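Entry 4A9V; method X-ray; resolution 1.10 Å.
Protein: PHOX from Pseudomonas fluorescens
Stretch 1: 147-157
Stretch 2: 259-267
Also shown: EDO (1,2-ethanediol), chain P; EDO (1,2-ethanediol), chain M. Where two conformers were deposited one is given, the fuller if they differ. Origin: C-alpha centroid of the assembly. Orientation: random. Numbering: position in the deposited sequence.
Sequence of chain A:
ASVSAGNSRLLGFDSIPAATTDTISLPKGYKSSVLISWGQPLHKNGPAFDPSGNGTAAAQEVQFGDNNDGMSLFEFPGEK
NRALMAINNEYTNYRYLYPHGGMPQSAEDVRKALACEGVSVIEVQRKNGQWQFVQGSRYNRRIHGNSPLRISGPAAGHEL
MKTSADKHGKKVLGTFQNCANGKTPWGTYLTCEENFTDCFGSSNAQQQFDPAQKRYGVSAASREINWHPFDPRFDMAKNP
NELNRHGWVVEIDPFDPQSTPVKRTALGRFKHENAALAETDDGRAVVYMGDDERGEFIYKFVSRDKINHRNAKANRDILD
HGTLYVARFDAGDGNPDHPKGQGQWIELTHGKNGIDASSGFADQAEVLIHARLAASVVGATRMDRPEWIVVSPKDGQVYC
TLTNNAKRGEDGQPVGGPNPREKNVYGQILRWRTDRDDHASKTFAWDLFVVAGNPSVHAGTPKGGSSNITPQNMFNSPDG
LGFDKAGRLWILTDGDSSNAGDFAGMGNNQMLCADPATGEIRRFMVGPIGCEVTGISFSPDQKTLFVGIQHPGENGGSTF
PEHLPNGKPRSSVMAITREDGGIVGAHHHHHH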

# COMPACT_ATOMS: atom_id res chain seq x y z
N SER A 147 12.06 -14.61 -5.94
CA SER A 147 11.59 -15.81 -5.24
C SER A 147 10.62 -16.61 -6.11
O SER A 147 9.78 -16.03 -6.79
CB SER A 147 10.90 -15.44 -3.94
OG SER A 147 11.80 -14.83 -3.01
N PRO A 148 10.62 -17.94 -5.96
CA PRO A 148 9.67 -18.73 -6.74
C PRO A 148 8.26 -18.69 -6.17
O PRO A 148 8.04 -19.13 -5.04
CB PRO A 148 10.26 -20.14 -6.68
CG PRO A 148 11.07 -20.17 -5.43
CD PRO A 148 11.61 -18.78 -5.27
N LEU A 149 7.31 -18.18 -6.95
CA LEU A 149 5.92 -18.05 -6.54
C LEU A 149 5.01 -18.82 -7.49
O LEU A 149 5.40 -19.18 -8.59
CB LEU A 149 5.49 -16.57 -6.53
CG LEU A 149 5.70 -15.76 -5.26
CD1 LEU A 149 7.11 -15.80 -4.70
CD2 LEU A 149 5.27 -14.32 -5.45
N ARG A 150 3.78 -19.03 -7.03
CA ARG A 150 2.75 -19.72 -7.81
C ARG A 150 1.72 -18.72 -8.28
O ARG A 150 1.45 -17.73 -7.60
CB ARG A 150 2.07 -20.79 -6.94
CG ARG A 150 0.76 -21.32 -7.51
CD ARG A 150 0.19 -22.45 -6.66
NE ARG A 150 -1.20 -22.75 -6.99
CZ ARG A 150 -2.21 -22.64 -6.13
NH1 ARG A 150 -1.98 -22.24 -4.88
NH2 ARG A 150 -3.42 -23.08 -6.46
N ILE A 151 1.07 -19.01 -9.40
CA ILE A 151 -0.08 -18.24 -9.88
C ILE A 151 -1.33 -19.11 -9.80
O ILE A 151 -1.30 -20.26 -10.22
CB ILE A 151 0.10 -17.81 -11.35
CG1 ILE A 151 1.45 -17.12 -11.56
CG2 ILE A 151 -1.03 -16.89 -11.77
CD1 ILE A 151 1.76 -16.84 -13.02
N SER A 152 -2.39 -18.58 -9.19
CA SER A 152 -3.64 -19.31 -9.10
C SER A 152 -4.81 -18.43 -9.54
O SER A 152 -4.64 -17.26 -9.86
CB SER A 152 -3.86 -19.83 -7.67
OG SER A 152 -4.80 -20.89 -7.66
N GLY A 153 -6.00 -19.02 -9.56
CA GLY A 153 -7.21 -18.30 -9.97
C GLY A 153 -7.42 -18.40 -11.47
O GLY A 153 -6.69 -19.12 -12.17
N PRO A 154 -8.41 -17.67 -11.99
CA PRO A 154 -8.86 -17.94 -13.35
C PRO A 154 -7.82 -17.68 -14.42
O PRO A 154 -7.92 -18.23 -15.52
CB PRO A 154 -10.05 -17.00 -13.51
CG PRO A 154 -10.59 -16.87 -12.12
CD PRO A 154 -9.37 -16.85 -11.24
N ALA A 155 -6.86 -16.79 -14.16
CA ALA A 155 -5.86 -16.46 -15.17
C ALA A 155 -4.64 -17.37 -15.13
O ALA A 155 -3.82 -17.32 -16.03
CB ALA A 155 -5.45 -15.00 -15.06
N ALA A 156 -4.53 -18.21 -14.10
CA ALA A 156 -3.43 -19.18 -14.06
C ALA A 156 -3.47 -20.07 -15.29
O ALA A 156 -4.53 -20.58 -15.66
CB ALA A 156 -3.51 -20.01 -12.79
N GLY A 157 -2.33 -20.22 -15.95
CA GLY A 157 -2.23 -21.11 -17.10
C GLY A 157 -2.71 -20.51 -18.41
O GLY A 157 -2.70 -21.18 -19.43
N SER A 259 6.38 -22.27 2.82
CA SER A 259 5.25 -22.17 1.90
C SER A 259 5.59 -21.35 0.67
O SER A 259 6.45 -20.47 0.71
CB SER A 259 4.04 -21.55 2.61
OG SER A 259 4.32 -20.22 3.03
N THR A 260 4.90 -21.64 -0.43
CA THR A 260 5.06 -20.90 -1.67
C THR A 260 3.92 -19.89 -1.82
O THR A 260 2.75 -20.29 -1.90
CB THR A 260 5.08 -21.85 -2.88
OG1 THR A 260 6.20 -22.73 -2.76
CG2 THR A 260 5.18 -21.09 -4.18
N PRO A 261 4.23 -18.59 -1.82
CA PRO A 261 3.17 -17.60 -1.96
C PRO A 261 2.47 -17.69 -3.31
O PRO A 261 3.02 -18.22 -4.28
CB PRO A 261 3.92 -16.26 -1.83
CG PRO A 261 5.17 -16.61 -1.08
CD PRO A 261 5.54 -17.97 -1.59
N VAL A 262 1.24 -17.18 -3.33
CA VAL A 262 0.33 -17.40 -4.45
C VAL A 262 -0.23 -16.07 -4.95
O VAL A 262 -0.86 -15.33 -4.19
CB VAL A 262 -0.85 -18.29 -4.04
CG1 VAL A 262 -1.73 -18.58 -5.25
CG2 VAL A 262 -0.36 -19.59 -3.41
N LYS A 263 -0.06 -15.80 -6.24
CA LYS A 263 -0.70 -14.66 -6.88
C LYS A 263 -2.15 -14.97 -7.18
O LYS A 263 -2.46 -15.95 -7.87
CB LYS A 263 0.05 -14.27 -8.16
CG LYS A 263 1.54 -14.04 -7.92
CD LYS A 263 2.13 -12.93 -8.77
CE LYS A 263 3.60 -12.73 -8.44
NZ LYS A 263 4.20 -11.57 -9.14
N ARG A 264 -3.05 -14.18 -6.61
CA ARG A 264 -4.48 -14.47 -6.62
C ARG A 264 -5.15 -13.70 -7.76
O ARG A 264 -5.62 -12.57 -7.59
CB ARG A 264 -5.10 -14.11 -5.26
CG ARG A 264 -4.57 -14.96 -4.12
CD ARG A 264 -4.95 -16.42 -4.26
NE ARG A 264 -4.53 -17.21 -3.11
CZ ARG A 264 -4.62 -18.53 -3.03
NH1 ARG A 264 -5.17 -19.23 -4.02
NH2 ARG A 264 -4.16 -19.16 -1.97
N THR A 265 -5.20 -14.31 -8.94
CA THR A 265 -5.64 -13.59 -10.13
C THR A 265 -7.13 -13.22 -10.12
O THR A 265 -7.53 -12.31 -10.85
CB THR A 265 -5.27 -14.31 -11.44
OG1 THR A 265 -5.95 -15.56 -11.55
CG2 THR A 265 -3.76 -14.52 -11.54
N ALA A 266 -7.95 -13.87 -9.30
CA ALA A 266 -9.36 -13.50 -9.21
C ALA A 266 -9.55 -12.07 -8.71
O ALA A 266 -10.61 -11.49 -8.91
CB ALA A 266 -10.14 -14.47 -8.34
N LEU A 267 -8.55 -11.51 -8.04
CA LEU A 267 -8.64 -10.16 -7.50
C LEU A 267 -8.20 -9.09 -8.50
O LEU A 267 -8.30 -7.90 -8.21
CB LEU A 267 -7.85 -10.04 -6.18
CG LEU A 267 -8.57 -10.53 -4.92
CD1 LEU A 267 -8.97 -12.00 -4.99
CD2 LEU A 267 -7.69 -10.28 -3.70
C1 EDO P . -6.35 -21.90 -9.85
O1 EDO P . -6.35 -22.23 -11.30
C2 EDO P . -7.68 -21.26 -9.47
O2 EDO P . -8.74 -22.23 -9.48
C1 EDO M . -0.76 -18.62 1.27
O1 EDO M . -1.36 -19.34 2.35
C2 EDO M . -1.69 -18.66 0.07
O2 EDO M . -2.76 -19.57 0.33
O HOH W 1 -5.08 -22.07 -3.65

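The side-chain hydroxyl of Thr 265 in the second stretch bonds both to a strand residue of the first and to the turn that follows it. Its OG1 donates to the carbonyl O of Ser 152 at 2.7 Å and accepts from the backbone N of Ala 155 at 3.0 Å, so a single oxygen serves both polarities. The same Ser 152 O also receives the backbone N of Thr 265 at 3.1 Å. The p rotamer of Thr 265 sets the hydroxyl against the type I turn from Gly 153 to Ala 156, which is closed by Ala 156 N donating to Gly 153 O at 3.0 Å. Gly 153 suits this place: an ideal CB would lie 2.6 Å from Thr 265 OG1, and its backbone angles would also jam that atom against the preceding carbonyl.

Ahead of the turn the two strands run parallel, pairing Arg 150 with Val 262, Ile 151 with Lys 263 and Ser 152 with Arg 264. Arg 150 bonds through both its backbone groups, its N donating to Pro 261 O (3.0 Å) and its O accepting from Lys 263 N (2.8 Å); Ser 152 N then donates to Lys 263 O (2.9 Å). All three bonds are nearly linear.

Arg 150, Val 262, Ser 152 and Arg 264 share one face of the sheet. There Val 262 CG1 packs 3.5 Å from Ser 152 CB, while Val 262 CG2 lies 3.4 Å from Arg 150 NH1. The two arginines bring like charges together, NH1 of Arg 150 lying 4.5 Å from NH1 of Arg 264; water 1 accepts from both, weakly from Arg 150. Ile 151 and Lys 263 take the other face, and Ile 151 CG2 also meets Thr 265 CG2 at 3.6 Å. Apolar contacts extend beyond the paired residues, with Leu 149 CG 3.9 Å from Pro 261 CB and Pro 154 CD 3.8 Å from Ala 266 CB.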